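Local coordinates for protein multisubunit Na+/H+ antiporter, D subunit (Anoxybacillus flavithermus, PDB 6Z16) that forms the D subunit of the membrane-embedded Mrp complex, which exchanges sodium ions for protons, and is related to the antiporter-like subunits of respiratory complex I, at residues G55-L59 and Y483-K489; L140-Y144 and Y162-V167; R357-I363 and G429-K435. Residue numbers count along the deposited sequence, not the author numbering.

In the fold
Interaction 2 is buried and the innermost of the three, its centre about 16 Å from the centre of the chain, and joins two transmembrane helices through tyrosine packing and one hydrogen bond between side chains. Interactions 1 and 3 lie on opposite sides of that centre, their own centres about 56 Å apart, and involve segments that connect or end the helices. Interaction 1 sets the C-terminal helix against a short strand by partly buried apolar contacts, without hydrogen bonds across it. Interaction 3, though farthest out, is largely buried and joins two loops mainly through the backbone, many of its bonds weak, with lysines at its exposed edge. No two contacts share a helix or strand, and none touches another.

Interaction 1. Residues G55-L59 and Y483-K489; sequences GIQTL and YIEAVLK
G55 leads, as loop, into the strand 57-60, and the strand faces the final helix of the chain, 481-487. I56 (phi/psi -69/137, chi1 and chi2 both t) directs its side chain across the gap: CD1 lies 4.0 Å from CD1 of Y483, and CG2 3.7 Å from CB of A486. Q57, extended, points its CA-to-CB bond away from the helix and pairs through its backbone with S74 of strand 71-74, so the segment is one arm of a two-stranded antiparallel sheet packed against the C-terminal helix. T58 (-120/134, chi1 p) turns toward the helix again, its CA 6.3 Å from that of V487. Its CG2 sits 4.0 Å from V487 CG2, while OG1 approaches A486 O at 3.8 Å and CE of the extended K489 side chain at 3.9 Å. L59 points away and pairs with L72 through the backbone. Within the helix, V487 N bonds to Y483 O at 3.2 Å, and beyond it L488 (-75/87) centres an inverse gamma turn.

Interaction 2. Residues L140-Y144 and Y162-V167; sequences LMSSY and YTLVNV
This is a buried antiparallel packing of two consecutive transmembrane helices, 129-148 and 153-183, within the antiporter-like membrane domain shared with complex I. The axes of the two short segments approach to 10.9 Å at 169°, with L140 nearest N166 (CA-CA 7.6 Å) and Y144 nearest T163 (6.6 Å). Y144 (chi1 m, chi2 -23°) is a knob in the hole formed by Y162, T163, N166 and V167. T163 CG2 makes a CH-pi contact over the face of the Y144 ring, 4.1 Å from its centroid, and Y144 OH reaches N166 CB at 3.2 Å. The Y162 ring (chi1 t) meets the Y144 ring obliquely, planes at 81°, with Y144 CD1 3.6 Å from Y162 CE2. L140 (mt) fills the adjoining space, its CD2 3.7 Å from N166 CG. T163 OG1 bonds to T159 O within its own helix. The hydrogen bond between the segments runs from Y162 OH to S143 OG at 3.1 Å, and S143 OG in turn donates to L140 O at 2.6 Å.

Interaction 3. Residues R357-I363 and G429-K435; sequences RSFSGLI and GFWGEKK
At the apolar centre L362 (mt) packs on F430: CB lies 3.5 Å from F430 CD1, and L362 CD1 makes a CH-pi contact over the ring face, 4.0 Å from the centroid. I363 flanks it, its CG1 3.7 Å from F430 CB and 4.2 Å from W431 CD1, and on the other flank F359 CE2 approaches CA of G429 at 3.8 Å. The two segments run as irregular loop, and close CA pairs include G361-K434 and L362-F430 (both 4.4 Å) and S360-G429 (4.6 Å). The backbone bonds gather on the carbonyls of G429, F430 and W431: F430 O accepts L362 N at 2.9 Å and, weakly, I363 N at 3.3 Å, while G361 N bonds weakly to G429 O (3.1 Å) and W431 O (3.3 Å). G361 takes phi/psi 92/51, where a CB would clash with E433 O and K434 N; at G432 (97/-179) a CB would press on S360 CB and be jammed against the carbonyl O of W431. Farther out, S360 (chi1 p) gives a very short bond from OG to E433 O, 2.4 Å, and accepts one from K435 NZ to its OG at 3.1 Å. K435 N adds a weak bond to S360 O at 3.5 Å, beside a CA-H...O contact from K434 CA to S360 O of 3.4 Å. The contact thus joins the loop between helices 320-351 and 367-381 to the one following helix 405-429; F359 and F430 rest on I347 of helix 320-351, and W431 meets F174 and F181 of a neighbouring subunit.

Interaction 1. Residues G55-L59 and Y483-K489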
loop_
_atom_site.group_PDB
_atom_site.type_symbol
_atom_site.label_atom_id
_atom_site.label_comp_id
_atom_site.label_asym_id
_atom_site.label_seq_id
_atom_site.Cartn_x
_atom_site.Cartn_y
_atom_site.Cartn_z
ATOM N N GLY D 55 -57.333 -9.499 25.907
ATOM C CA GLY D 55 -56.828 -8.852 27.103
ATOM C C GLY D 55 -55.923 -7.646 26.947
ATOM O O GLY D 55 -55.860 -7.008 25.892
ATOM N N ILE D 56 -55.224 -7.327 28.033
ATOM C CA ILE D 56 -54.323 -6.185 28.072
ATOM C C ILE D 56 -53.117 -6.438 27.176
ATOM O O ILE D 56 -52.561 -7.543 27.143
ATOM C CB ILE D 56 -53.938 -5.919 29.539
ATOM C CG1 ILE D 56 -52.909 -4.803 29.693
ATOM C CG2 ILE D 56 -53.565 -7.207 30.247
ATOM C CD1 ILE D 56 -52.672 -4.450 31.132
ATOM N N GLN D 57 -52.727 -5.418 26.413
ATOM C CA GLN D 57 -51.734 -5.572 25.357
ATOM C C GLN D 57 -50.360 -5.165 25.873
ATOM O O GLN D 57 -50.163 -4.020 26.287
ATOM C CB GLN D 57 -52.117 -4.739 24.135
ATOM C CG GLN D 57 -53.407 -5.173 23.466
ATOM C CD GLN D 57 -53.347 -6.578 22.916
ATOM O OE1 GLN D 57 -53.978 -7.490 23.442
ATOM N NE2 GLN D 57 -52.580 -6.762 21.851
ATOM N N THR D 58 -49.415 -6.099 25.856
ATOM C CA THR D 58 -48.042 -5.832 26.263
ATOM C C THR D 58 -47.103 -6.117 25.104
ATOM O O THR D 58 -47.218 -7.152 24.444
ATOM C CB THR D 58 -47.630 -6.683 27.465
ATOM O OG1 THR D 58 -47.723 -8.070 27.126
ATOM C CG2 THR D 58 -48.521 -6.401 28.652
ATOM N N LEU D 59 -46.165 -5.206 24.864
ATOM C CA LEU D 59 -45.174 -5.390 23.814
ATOM C C LEU D 59 -43.793 -5.039 24.333
ATOM O O LEU D 59 -43.550 -3.901 24.741
ATOM C CB LEU D 59 -45.485 -4.544 22.584
ATOM C CG LEU D 59 -44.447 -4.800 21.495
ATOM C CD1 LEU D 59 -44.452 -6.252 21.047
ATOM C CD2 LEU D 59 -44.731 -3.937 20.342
ATOM N N TYR D 483 -52.096 -6.883 36.005
ATOM C CA TYR D 483 -51.077 -6.079 35.339
ATOM C C TYR D 483 -49.705 -6.729 35.453
ATOM O O TYR D 483 -48.955 -6.786 34.476
ATOM C CB TYR D 483 -51.046 -4.679 35.946
ATOM C CG TYR D 483 -50.171 -3.684 35.224
ATOM C CD1 TYR D 483 -50.672 -2.923 34.185
ATOM C CD2 TYR D 483 -48.837 -3.520 35.566
ATOM C CE1 TYR D 483 -49.878 -2.006 33.529
ATOM C CE2 TYR D 483 -48.035 -2.625 34.901
ATOM C CZ TYR D 483 -48.558 -1.867 33.891
ATOM O OH TYR D 483 -47.748 -0.966 33.239
ATOM N N ILE D 484 -49.350 -7.217 36.645
ATOM C CA ILE D 484 -48.013 -7.775 36.827
ATOM C C ILE D 484 -47.912 -9.231 36.405
ATOM O O ILE D 484 -46.802 -9.765 36.350
ATOM C CB ILE D 484 -47.511 -7.680 38.280
ATOM C CG1 ILE D 484 -48.287 -8.631 39.187
ATOM C CG2 ILE D 484 -47.623 -6.249 38.786
ATOM C CD1 ILE D 484 -47.662 -8.813 40.545
ATOM N N GLU D 485 -49.028 -9.903 36.130
ATOM C CA GLU D 485 -48.960 -11.196 35.470
ATOM C C GLU D 485 -49.175 -11.092 33.973
ATOM O O GLU D 485 -49.025 -12.093 33.270
ATOM C CB GLU D 485 -49.981 -12.171 36.070
ATOM C CG GLU D 485 -49.661 -12.588 37.499
ATOM C CD GLU D 485 -50.647 -13.599 38.058
ATOM O OE1 GLU D 485 -51.631 -13.928 37.364
ATOM O OE2 GLU D 485 -50.441 -14.060 39.200
ATOM N N ALA D 486 -49.527 -9.911 33.470
ATOM C CA ALA D 486 -49.532 -9.694 32.031
ATOM C C ALA D 486 -48.143 -9.363 31.509
ATOM O O ALA D 486 -47.750 -9.843 30.444
ATOM C CB ALA D 486 -50.491 -8.569 31.672
ATOM N N VAL D 487 -47.395 -8.541 32.239
ATOM C CA VAL D 487 -46.070 -8.134 31.784
ATOM C C VAL D 487 -45.046 -9.215 32.090
ATOM O O VAL D 487 -44.429 -9.786 31.186
ATOM C CB VAL D 487 -45.675 -6.797 32.429
ATOM C CG1 VAL D 487 -44.325 -6.348 31.925
ATOM C CG2 VAL D 487 -46.727 -5.760 32.177
ATOM N N LEU D 488 -44.862 -9.520 33.372
ATOM C CA LEU D 488 -43.896 -10.523 33.800
ATOM C C LEU D 488 -44.462 -11.903 33.507
ATOM O O LEU D 488 -45.091 -12.522 34.369
ATOM C CB LEU D 488 -43.592 -10.362 35.285
ATOM C CG LEU D 488 -42.922 -9.056 35.709
ATOM C CD1 LEU D 488 -42.848 -8.964 37.216
ATOM C CD2 LEU D 488 -41.546 -8.961 35.110
ATOM N N LYS D 489 -44.230 -12.393 32.297
ATOM C CA LYS D 489 -44.756 -13.683 31.879
ATOM C C LYS D 489 -43.850 -14.822 32.321
ATOM O O LYS D 489 -43.539 -15.718 31.537
ATOM C CB LYS D 489 -44.931 -13.711 30.365
ATOM C CG LYS D 489 -45.982 -12.750 29.852
ATOM C CD LYS D 489 -46.084 -12.818 28.345
ATOM C CE LYS D 489 -47.107 -11.831 27.819
ATOM N NZ LYS D 489 -47.188 -11.863 26.333
#

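Interaction 2. Residues L140-Y144 and Y162-V167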
loop_
_atom_site.group_PDB
_atom_site.type_symbol
_atom_site.label_atom_id
_atom_site.label_comp_id
_atom_site.label_asym_id
_atom_site.label_seq_id
_atom_site.Cartn_x
_atom_site.Cartn_y
_atom_site.Cartn_z
ATOM N N LEU D 140 -42.804 18.342 27.445
ATOM C CA LEU D 140 -42.510 19.643 28.032
ATOM C C LEU D 140 -41.671 20.508 27.108
ATOM O O LEU D 140 -41.868 21.723 27.064
ATOM C CB LEU D 140 -41.815 19.481 29.380
ATOM C CG LEU D 140 -42.693 19.080 30.563
ATOM C CD1 LEU D 140 -41.830 18.810 31.774
ATOM C CD2 LEU D 140 -43.701 20.170 30.848
ATOM N N MET D 141 -40.749 19.912 26.351
ATOM C CA MET D 141 -39.935 20.688 25.425
ATOM C C MET D 141 -40.783 21.259 24.296
ATOM O O MET D 141 -40.667 22.454 23.959
ATOM C CB MET D 141 -38.814 19.810 24.879
ATOM C CG MET D 141 -37.770 20.578 24.128
ATOM S SD MET D 141 -36.858 21.651 25.235
ATOM C CE MET D 141 -36.488 22.970 24.107
ATOM N N SER D 142 -41.671 20.429 23.733
ATOM C CA SER D 142 -42.595 20.918 22.715
ATOM C C SER D 142 -43.542 21.977 23.269
ATOM O O SER D 142 -43.869 22.937 22.562
ATOM C CB SER D 142 -43.371 19.750 22.129
ATOM O OG SER D 142 -44.089 19.100 23.150
ATOM N N SER D 143 -43.937 21.859 24.542
ATOM C CA SER D 143 -44.803 22.874 25.135
ATOM C C SER D 143 -44.065 24.189 25.372
ATOM O O SER D 143 -44.666 25.259 25.234
ATOM C CB SER D 143 -45.407 22.360 26.438
ATOM O OG SER D 143 -44.421 22.230 27.436
ATOM N N TYR D 144 -42.771 24.125 25.735
ATOM C CA TYR D 144 -41.935 25.328 25.838
ATOM C C TYR D 144 -41.914 26.083 24.524
ATOM O O TYR D 144 -42.093 27.309 24.485
ATOM C CB TYR D 144 -40.483 24.984 26.170
ATOM C CG TYR D 144 -40.156 24.284 27.454
ATOM C CD1 TYR D 144 -40.989 24.326 28.561
ATOM C CD2 TYR D 144 -38.998 23.535 27.535
ATOM C CE1 TYR D 144 -40.651 23.637 29.718
ATOM C CE2 TYR D 144 -38.662 22.857 28.662
ATOM C CZ TYR D 144 -39.480 22.906 29.747
ATOM O OH TYR D 144 -39.084 22.205 30.851
ATOM N N TYR D 162 -42.462 29.409 33.146
ATOM C CA TYR D 162 -42.887 28.027 32.940
ATOM C C TYR D 162 -41.695 27.087 32.782
ATOM O O TYR D 162 -41.683 25.976 33.344
ATOM C CB TYR D 162 -43.796 27.995 31.710
ATOM C CG TYR D 162 -44.328 26.654 31.290
ATOM C CD1 TYR D 162 -45.310 26.019 32.022
ATOM C CD2 TYR D 162 -43.888 26.051 30.125
ATOM C CE1 TYR D 162 -45.815 24.799 31.627
ATOM C CE2 TYR D 162 -44.384 24.835 29.722
ATOM C CZ TYR D 162 -45.348 24.212 30.480
ATOM O OH TYR D 162 -45.848 22.999 30.089
ATOM N N THR D 163 -40.662 27.544 32.064
ATOM C CA THR D 163 -39.474 26.736 31.830
ATOM C C THR D 163 -38.709 26.506 33.122
ATOM O O THR D 163 -38.249 25.388 33.380
ATOM C CB THR D 163 -38.580 27.425 30.804
ATOM O OG1 THR D 163 -39.359 27.778 29.658
ATOM C CG2 THR D 163 -37.478 26.495 30.362
ATOM N N LEU D 164 -38.604 27.553 33.951
ATOM C CA LEU D 164 -37.926 27.460 35.241
ATOM C C LEU D 164 -38.577 26.408 36.138
ATOM O O LEU D 164 -37.888 25.540 36.708
ATOM C CB LEU D 164 -37.967 28.842 35.890
ATOM C CG LEU D 164 -37.037 29.366 36.975
ATOM C CD1 LEU D 164 -37.075 30.876 36.885
ATOM C CD2 LEU D 164 -37.444 28.913 38.340
ATOM N N VAL D 165 -39.916 26.446 36.224
ATOM C CA VAL D 165 -40.647 25.500 37.072
ATOM C C VAL D 165 -40.468 24.068 36.584
ATOM O O VAL D 165 -40.233 23.143 37.381
ATOM C CB VAL D 165 -42.138 25.874 37.128
ATOM C CG1 VAL D 165 -42.910 24.884 37.984
ATOM C CG2 VAL D 165 -42.295 27.233 37.667
ATOM N N ASN D 166 -40.543 23.862 35.268
ATOM C CA ASN D 166 -40.480 22.492 34.775
ATOM C C ASN D 166 -39.069 21.922 34.825
ATOM O O ASN D 166 -38.910 20.704 34.959
ATOM C CB ASN D 166 -41.046 22.427 33.372
ATOM C CG ASN D 166 -42.522 22.655 33.348
ATOM O OD1 ASN D 166 -43.265 22.080 34.140
ATOM N ND2 ASN D 166 -42.959 23.528 32.465
ATOM N N VAL D 167 -38.041 22.777 34.762
ATOM C CA VAL D 167 -36.668 22.316 34.972
ATOM C C VAL D 167 -36.485 21.810 36.398
ATOM O O VAL D 167 -35.909 20.730 36.628
ATOM C CB VAL D 167 -35.669 23.438 34.643
ATOM C CG1 VAL D 167 -34.316 23.089 35.156
ATOM C CG2 VAL D 167 -35.566 23.625 33.161
#

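Interaction 3. Residues R357-I363 and G429-K435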
loop_
_atom_site.group_PDB
_atom_site.type_symbol
_atom_site.label_atom_id
_atom_site.label_comp_id
_atom_site.label_asym_id
_atom_site.label_seq_id
_atom_site.Cartn_x
_atom_site.Cartn_y
_atom_site.Cartn_z
ATOM N N ARG D 357 -66.721 42.857 31.505
ATOM C CA ARG D 357 -67.415 44.123 31.720
ATOM C C ARG D 357 -67.427 45.033 30.503
ATOM O O ARG D 357 -68.059 46.091 30.567
ATOM C CB ARG D 357 -66.773 44.884 32.878
ATOM C CG ARG D 357 -66.955 44.259 34.244
ATOM C CD ARG D 357 -66.417 45.181 35.326
ATOM N NE ARG D 357 -64.976 45.376 35.201
ATOM C CZ ARG D 357 -64.063 44.609 35.787
ATOM N NH1 ARG D 357 -64.443 43.598 36.554
ATOM N NH2 ARG D 357 -62.773 44.854 35.613
ATOM N N SER D 358 -66.752 44.679 29.411
ATOM C CA SER D 358 -66.606 45.594 28.289
ATOM C C SER D 358 -67.666 45.422 27.216
ATOM O O SER D 358 -67.913 46.368 26.463
ATOM C CB SER D 358 -65.230 45.427 27.646
ATOM O OG SER D 358 -64.205 45.786 28.548
ATOM N N PHE D 359 -68.297 44.255 27.126
ATOM C CA PHE D 359 -69.170 43.944 26.007
ATOM C C PHE D 359 -70.413 43.224 26.497
ATOM O O PHE D 359 -70.382 42.522 27.509
ATOM C CB PHE D 359 -68.441 43.091 24.955
ATOM C CG PHE D 359 -68.002 41.734 25.448
ATOM C CD1 PHE D 359 -66.788 41.576 26.083
ATOM C CD2 PHE D 359 -68.773 40.611 25.217
ATOM C CE1 PHE D 359 -66.378 40.337 26.519
ATOM C CE2 PHE D 359 -68.366 39.374 25.655
ATOM C CZ PHE D 359 -67.165 39.237 26.301
ATOM N N SER D 360 -71.502 43.389 25.750
ATOM C CA SER D 360 -72.750 42.698 26.039
ATOM C C SER D 360 -73.587 42.635 24.771
ATOM O O SER D 360 -73.438 43.465 23.873
ATOM C CB SER D 360 -73.529 43.393 27.159
ATOM O OG SER D 360 -73.915 44.700 26.773
ATOM N N GLY D 361 -74.462 41.639 24.710
ATOM C CA GLY D 361 -75.426 41.555 23.633
ATOM C C GLY D 361 -74.986 40.735 22.440
ATOM O O GLY D 361 -75.082 41.200 21.303
ATOM N N LEU D 362 -74.526 39.509 22.675
ATOM C CA LEU D 362 -74.040 38.663 21.597
ATOM C C LEU D 362 -75.078 37.675 21.081
ATOM O O LEU D 362 -74.893 37.135 19.987
ATOM C CB LEU D 362 -72.804 37.879 22.047
ATOM C CG LEU D 362 -71.466 38.533 22.395
ATOM C CD1 LEU D 362 -70.558 37.483 22.986
ATOM C CD2 LEU D 362 -70.811 39.140 21.191
ATOM N N ILE D 363 -76.145 37.415 21.842
ATOM C CA ILE D 363 -77.242 36.568 21.376
ATOM C C ILE D 363 -77.963 37.206 20.195
ATOM O O ILE D 363 -78.358 36.512 19.250
ATOM C CB ILE D 363 -78.191 36.259 22.554
ATOM C CG1 ILE D 363 -77.546 35.263 23.503
ATOM C CG2 ILE D 363 -79.536 35.715 22.106
ATOM C CD1 ILE D 363 -77.303 33.930 22.872
ATOM N N GLY D 429 -71.927 38.464 29.175
ATOM C CA GLY D 429 -71.439 38.617 27.823
ATOM C C GLY D 429 -72.512 38.523 26.762
ATOM O O GLY D 429 -72.614 39.399 25.904
ATOM N N PHE D 430 -73.326 37.472 26.814
ATOM C CA PHE D 430 -74.273 37.225 25.736
ATOM C C PHE D 430 -75.569 38.012 25.911
ATOM O O PHE D 430 -76.066 38.603 24.948
ATOM C CB PHE D 430 -74.540 35.725 25.628
ATOM C CG PHE D 430 -73.365 34.939 25.111
ATOM C CD1 PHE D 430 -73.122 34.848 23.755
ATOM C CD2 PHE D 430 -72.499 34.302 25.979
ATOM C CE1 PHE D 430 -72.039 34.147 23.275
ATOM C CE2 PHE D 430 -71.422 33.587 25.505
ATOM C CZ PHE D 430 -71.194 33.508 24.153
ATOM N N TRP D 431 -76.125 38.054 27.116
ATOM C CA TRP D 431 -77.326 38.841 27.351
ATOM C C TRP D 431 -76.988 40.323 27.504
ATOM O O TRP D 431 -75.825 40.724 27.527
ATOM C CB TRP D 431 -78.066 38.331 28.583
ATOM C CG TRP D 431 -78.825 37.069 28.350
ATOM C CD1 TRP D 431 -79.101 36.494 27.151
ATOM C CD2 TRP D 431 -79.405 36.221 29.343
ATOM N NE1 TRP D 431 -79.821 35.343 27.330
ATOM C CE2 TRP D 431 -80.017 35.151 28.670
ATOM C CE3 TRP D 431 -79.462 36.262 30.736
ATOM C CZ2 TRP D 431 -80.684 34.133 29.342
ATOM C CZ3 TRP D 431 -80.123 35.248 31.401
ATOM C CH2 TRP D 431 -80.725 34.198 30.704
ATOM N N GLY D 432 -78.026 41.141 27.611
ATOM C CA GLY D 432 -77.871 42.581 27.706
ATOM C C GLY D 432 -78.055 43.258 26.365
ATOM O O GLY D 432 -78.331 42.629 25.341
ATOM N N GLU D 433 -77.899 44.577 26.374
ATOM C CA GLU D 433 -77.964 45.326 25.130
ATOM C C GLU D 433 -76.590 45.367 24.464
ATOM O O GLU D 433 -75.568 45.043 25.065
ATOM C CB GLU D 433 -78.472 46.746 25.364
ATOM C CG GLU D 433 -77.488 47.641 26.090
ATOM C CD GLU D 433 -77.982 49.067 26.221
ATOM O OE1 GLU D 433 -79.101 49.357 25.751
ATOM O OE2 GLU D 433 -77.247 49.899 26.790
ATOM N N LYS D 434 -76.573 45.801 23.210
ATOM C CA LYS D 434 -75.374 45.786 22.378
ATOM C C LYS D 434 -74.547 47.040 22.632
ATOM O O LYS D 434 -74.984 48.149 22.313
ATOM C CB LYS D 434 -75.768 45.702 20.907
ATOM C CG LYS D 434 -74.604 45.767 19.944
ATOM C CD LYS D 434 -75.074 45.635 18.514
ATOM C CE LYS D 434 -73.926 45.839 17.551
ATOM N NZ LYS D 434 -72.925 44.757 17.676
ATOM N N LYS D 435 -73.346 46.874 23.195
ATOM C CA LYS D 435 -72.437 48.016 23.295
ATOM C C LYS D 435 -70.987 47.726 22.935
ATOM O O LYS D 435 -70.278 48.666 22.560
ATOM C CB LYS D 435 -72.467 48.619 24.707
ATOM C CG LYS D 435 -71.833 47.754 25.780
ATOM C CD LYS D 435 -71.860 48.425 27.133
ATOM C CE LYS D 435 -71.124 47.587 28.162
ATOM N NZ LYS D 435 -71.810 46.294 28.411
#